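Local coordinates for malonyl CoA-acyl carrier protein transacylase (Burkholderia pseudomallei, PDB 3G87) that probably transfers the malonyl group of malonyl-CoA to the holo acyl carrier protein, releasing free CoA, at residues V69-K77 against E270-D278. Residues are numbered along the deposited sequence; the frame is centred on the assembly and turned at random.
Sequences VNALTYYAK and EFTELGHGD
Leu274 leans its isobutyl group on Lys77 and Tyr74 where the parallel sheet of this acyltransferase domain meets helix 59-81, a worked example of the end of an edge strand and the loop after it packed against a helix. Strand 269-273, which pairs with strand 6-11, gives way here to a loop. Apolar packing comes first. Leu274 CD2 lies 3.8 Å from Lys77 CB, the two side chains crossing at about a right angle, while CD1 stands near the plane of the Tyr74 ring, at its edge, 4.2 Å from CD1 of that ring. Beyond the leucine, the aliphatic part of Lys77 bends at chi2 (77°), and its CE meets Thr272 CG2 at 4.1 Å, tip to tip; Thr272 OG1 is hydrogen-bonded to Asn7 OD1.

Backbone packing follows. With chi1 of Thr73 at -53°, OG1 sits beside the backbone N and CG2 lies anti to it, which sets the methyl 3.6 Å from Gly275 N. The same rotamer lets OG1 hydrogen-bond back to Val69 O at 2.7 Å, from above the carbonyl plane and on the face opposite Thr73 N, so one oxygen takes two donors. Gly275, extended with phi at 153°, brings its CA to 3.4 Å from Asn70 OD1.

The polar link is made through water. Asn70 ND2 is hydrogen-bonded to Pro12 O and Asn97 OD1, which fixes the amide, and the Asn70 side chain touches Gly90, Ser92 and Gly94, which probably form the GxSxG nucleophile elbow of this family. Asn70 OD1 accepts from a water that in turn accepts from His276 N at 2.9 Å.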
loop_
_atom_site.group_PDB
_atom_site.type_symbol
_atom_site.label_atom_id
_atom_site.label_comp_id
_atom_site.label_asym_id
_atom_site.label_seq_id
_atom_site.Cartn_x
_atom_site.Cartn_y
_atom_site.Cartn_z
ATOM N N VAL A 69 2.636 -11.388 -5.873
ATOM C CA VAL A 69 3.991 -11.053 -6.257
ATOM C C VAL A 69 4.819 -10.581 -5.061
ATOM O O VAL A 69 5.975 -11.063 -4.854
ATOM C CB VAL A 69 4.038 -10.149 -7.478
ATOM C CG1 VAL A 69 5.473 -9.704 -7.771
ATOM C CG2 VAL A 69 3.415 -10.939 -8.739
ATOM N N ASN A 70 4.260 -9.704 -4.239
ATOM C CA ASN A 70 4.998 -9.294 -3.064
ATOM C C ASN A 70 5.342 -10.525 -2.219
ATOM O O ASN A 70 6.468 -10.672 -1.766
ATOM C CB ASN A 70 4.173 -8.317 -2.217
ATOM C CG ASN A 70 4.028 -6.967 -2.850
ATOM O OD1 ASN A 70 4.590 -6.673 -3.929
ATOM N ND2 ASN A 70 3.256 -6.105 -2.185
ATOM N N ALA A 71 4.372 -11.387 -1.955
ATOM C CA ALA A 71 4.623 -12.590 -1.152
ATOM C C ALA A 71 5.712 -13.501 -1.709
ATOM O O ALA A 71 6.577 -13.968 -0.984
ATOM C CB ALA A 71 3.333 -13.392 -1.021
ATOM N N LEU A 72 5.640 -13.817 -2.986
ATOM C CA LEU A 72 6.578 -14.755 -3.568
ATOM C C LEU A 72 7.985 -14.190 -3.512
ATOM O O LEU A 72 8.924 -14.891 -3.104
ATOM C CB LEU A 72 6.145 -15.066 -4.997
ATOM C CG LEU A 72 5.327 -16.376 -5.155
ATOM C CD1 LEU A 72 4.283 -16.651 -4.053
ATOM C CD2 LEU A 72 4.681 -16.429 -6.519
ATOM N N THR A 73 8.119 -12.911 -3.864
ATOM C CA THR A 73 9.377 -12.189 -3.731
ATOM C C THR A 73 9.874 -12.273 -2.299
ATOM O O THR A 73 11.049 -12.573 -2.082
ATOM C CB THR A 73 9.204 -10.750 -4.066
ATOM O OG1 THR A 73 8.598 -10.668 -5.341
ATOM C CG2 THR A 73 10.553 -10.074 -4.149
ATOM N N TYR A 74 8.983 -12.056 -1.335
ATOM C CA TYR A 74 9.343 -12.193 0.071
ATOM C C TYR A 74 9.856 -13.620 0.428
ATOM O O TYR A 74 10.911 -13.769 1.041
ATOM C CB TYR A 74 8.169 -11.773 0.911
ATOM C CG TYR A 74 8.214 -12.267 2.337
ATOM C CD1 TYR A 74 9.028 -11.635 3.314
ATOM C CD2 TYR A 74 7.410 -13.357 2.737
ATOM C CE1 TYR A 74 9.067 -12.145 4.636
ATOM C CE2 TYR A 74 7.457 -13.834 4.027
ATOM C CZ TYR A 74 8.262 -13.236 4.953
ATOM O OH TYR A 74 8.254 -13.739 6.197
ATOM N N TYR A 75 9.120 -14.664 0.041
ATOM C CA TYR A 75 9.626 -16.037 0.191
ATOM C C TYR A 75 10.941 -16.309 -0.547
ATOM O O TYR A 75 11.823 -16.919 0.027
ATOM C CB TYR A 75 8.596 -17.063 -0.222
ATOM C CG TYR A 75 7.295 -17.017 0.569
ATOM C CD1 TYR A 75 7.277 -17.035 1.992
ATOM C CD2 TYR A 75 6.079 -16.943 -0.106
ATOM C CE1 TYR A 75 6.084 -16.986 2.686
ATOM C CE2 TYR A 75 4.888 -16.877 0.596
ATOM C CZ TYR A 75 4.895 -16.927 1.967
ATOM O OH TYR A 75 3.670 -16.899 2.595
ATOM N N ALA A 76 11.101 -15.823 -1.775
ATOM C CA ALA A 76 12.402 -15.972 -2.429
ATOM C C ALA A 76 13.513 -15.322 -1.578
ATOM O O ALA A 76 14.545 -15.907 -1.310
ATOM C CB ALA A 76 12.408 -15.379 -3.900
ATOM N N LYS A 77 13.298 -14.078 -1.189
ATOM C CA LYS A 77 14.241 -13.388 -0.380
ATOM C C LYS A 77 14.574 -14.163 0.892
ATOM O O LYS A 77 15.737 -14.273 1.243
ATOM C CB LYS A 77 13.690 -12.026 -0.031
ATOM C CG LYS A 77 14.583 -11.228 0.907
ATOM C CD LYS A 77 15.728 -10.677 0.109
ATOM C CE LYS A 77 16.622 -9.862 0.990
ATOM N NZ LYS A 77 17.713 -9.366 0.091
ATOM N N GLU A 270 18.254 -0.229 7.534
ATOM C CA GLU A 270 18.073 -0.324 6.080
ATOM C C GLU A 270 16.644 -0.802 5.741
ATOM O O GLU A 270 15.954 -1.360 6.595
ATOM C CB GLU A 270 19.107 -1.279 5.490
ATOM C CG GLU A 270 18.957 -2.677 6.029
ATOM C CD GLU A 270 19.743 -3.716 5.250
ATOM O OE1 GLU A 270 19.844 -3.629 4.005
ATOM O OE2 GLU A 270 20.233 -4.653 5.894
ATOM N N PHE A 271 16.256 -0.621 4.484
ATOM C CA PHE A 271 14.913 -0.872 3.957
ATOM C C PHE A 271 14.953 -1.736 2.709
ATOM O O PHE A 271 15.540 -1.392 1.669
ATOM C CB PHE A 271 14.180 0.455 3.675
ATOM C CG PHE A 271 13.989 1.297 4.919
ATOM C CD1 PHE A 271 12.841 1.184 5.696
ATOM C CD2 PHE A 271 14.990 2.191 5.333
ATOM C CE1 PHE A 271 12.728 1.940 6.857
ATOM C CE2 PHE A 271 14.872 2.920 6.485
ATOM C CZ PHE A 271 13.728 2.795 7.228
ATOM N N THR A 272 14.332 -2.887 2.788
ATOM C CA THR A 272 14.414 -3.778 1.671
ATOM C C THR A 272 13.026 -3.871 1.044
ATOM O O THR A 272 12.113 -4.381 1.689
ATOM C CB THR A 272 14.853 -5.137 2.127
ATOM O OG1 THR A 272 16.052 -5.025 2.933
ATOM C CG2 THR A 272 15.066 -6.079 0.874
ATOM N N GLU A 273 12.893 -3.398 -0.199
ATOM C CA GLU A 273 11.638 -3.447 -0.894
ATOM C C GLU A 273 11.446 -4.808 -1.470
ATOM O O GLU A 273 12.278 -5.281 -2.300
ATOM C CB GLU A 273 11.567 -2.411 -2.023
ATOM C CG GLU A 273 10.196 -2.278 -2.700
ATOM C CD GLU A 273 10.060 -0.954 -3.462
ATOM O OE1 GLU A 273 11.100 -0.264 -3.635
ATOM O OE2 GLU A 273 8.942 -0.569 -3.888
ATOM N N LEU A 274 10.354 -5.455 -1.040
ATOM C CA LEU A 274 10.067 -6.786 -1.551
ATOM C C LEU A 274 8.813 -6.827 -2.466
ATOM O O LEU A 274 7.676 -6.840 -2.004
ATOM C CB LEU A 274 9.991 -7.759 -0.384
ATOM C CG LEU A 274 11.392 -7.877 0.236
ATOM C CD1 LEU A 274 11.387 -8.644 1.564
ATOM C CD2 LEU A 274 12.372 -8.565 -0.726
ATOM N N GLY A 275 9.036 -6.844 -3.760
ATOM C CA GLY A 275 7.937 -6.860 -4.714
ATOM C C GLY A 275 8.397 -6.236 -6.003
ATOM O O GLY A 275 9.584 -5.915 -6.118
ATOM N N HIS A 276 7.502 -6.038 -6.966
ATOM C CA HIS A 276 7.964 -5.555 -8.278
ATOM C C HIS A 276 8.237 -4.054 -8.201
ATOM O O HIS A 276 7.469 -3.304 -7.594
ATOM C CB HIS A 276 6.936 -5.871 -9.411
ATOM C CG HIS A 276 7.272 -5.260 -10.748
ATOM N ND1 HIS A 276 8.184 -5.821 -11.635
ATOM C CD2 HIS A 276 6.824 -4.125 -11.350
ATOM C CE1 HIS A 276 8.270 -5.065 -12.717
ATOM N NE2 HIS A 276 7.457 -4.034 -12.575
ATOM N N GLY A 277 9.334 -3.621 -8.809
ATOM C CA GLY A 277 9.653 -2.189 -8.949
ATOM C C GLY A 277 10.443 -1.633 -7.777
ATOM O O GLY A 277 10.756 -2.363 -6.824
ATOM N N ASP A 278 10.742 -0.338 -7.837
ATOM C CA ASP A 278 11.467 0.352 -6.758
ATOM C C ASP A 278 10.694 1.579 -6.217
ATOM O O ASP A 278 11.294 2.552 -5.743
ATOM C CB ASP A 278 12.862 0.755 -7.244
ATOM C CG ASP A 278 12.791 1.786 -8.339
ATOM O OD1 ASP A 278 11.703 1.852 -8.964
ATOM O OD2 ASP A 278 13.775 2.561 -8.566
HETATM O O HOH W 1 4.746 -6.840 -6.662
#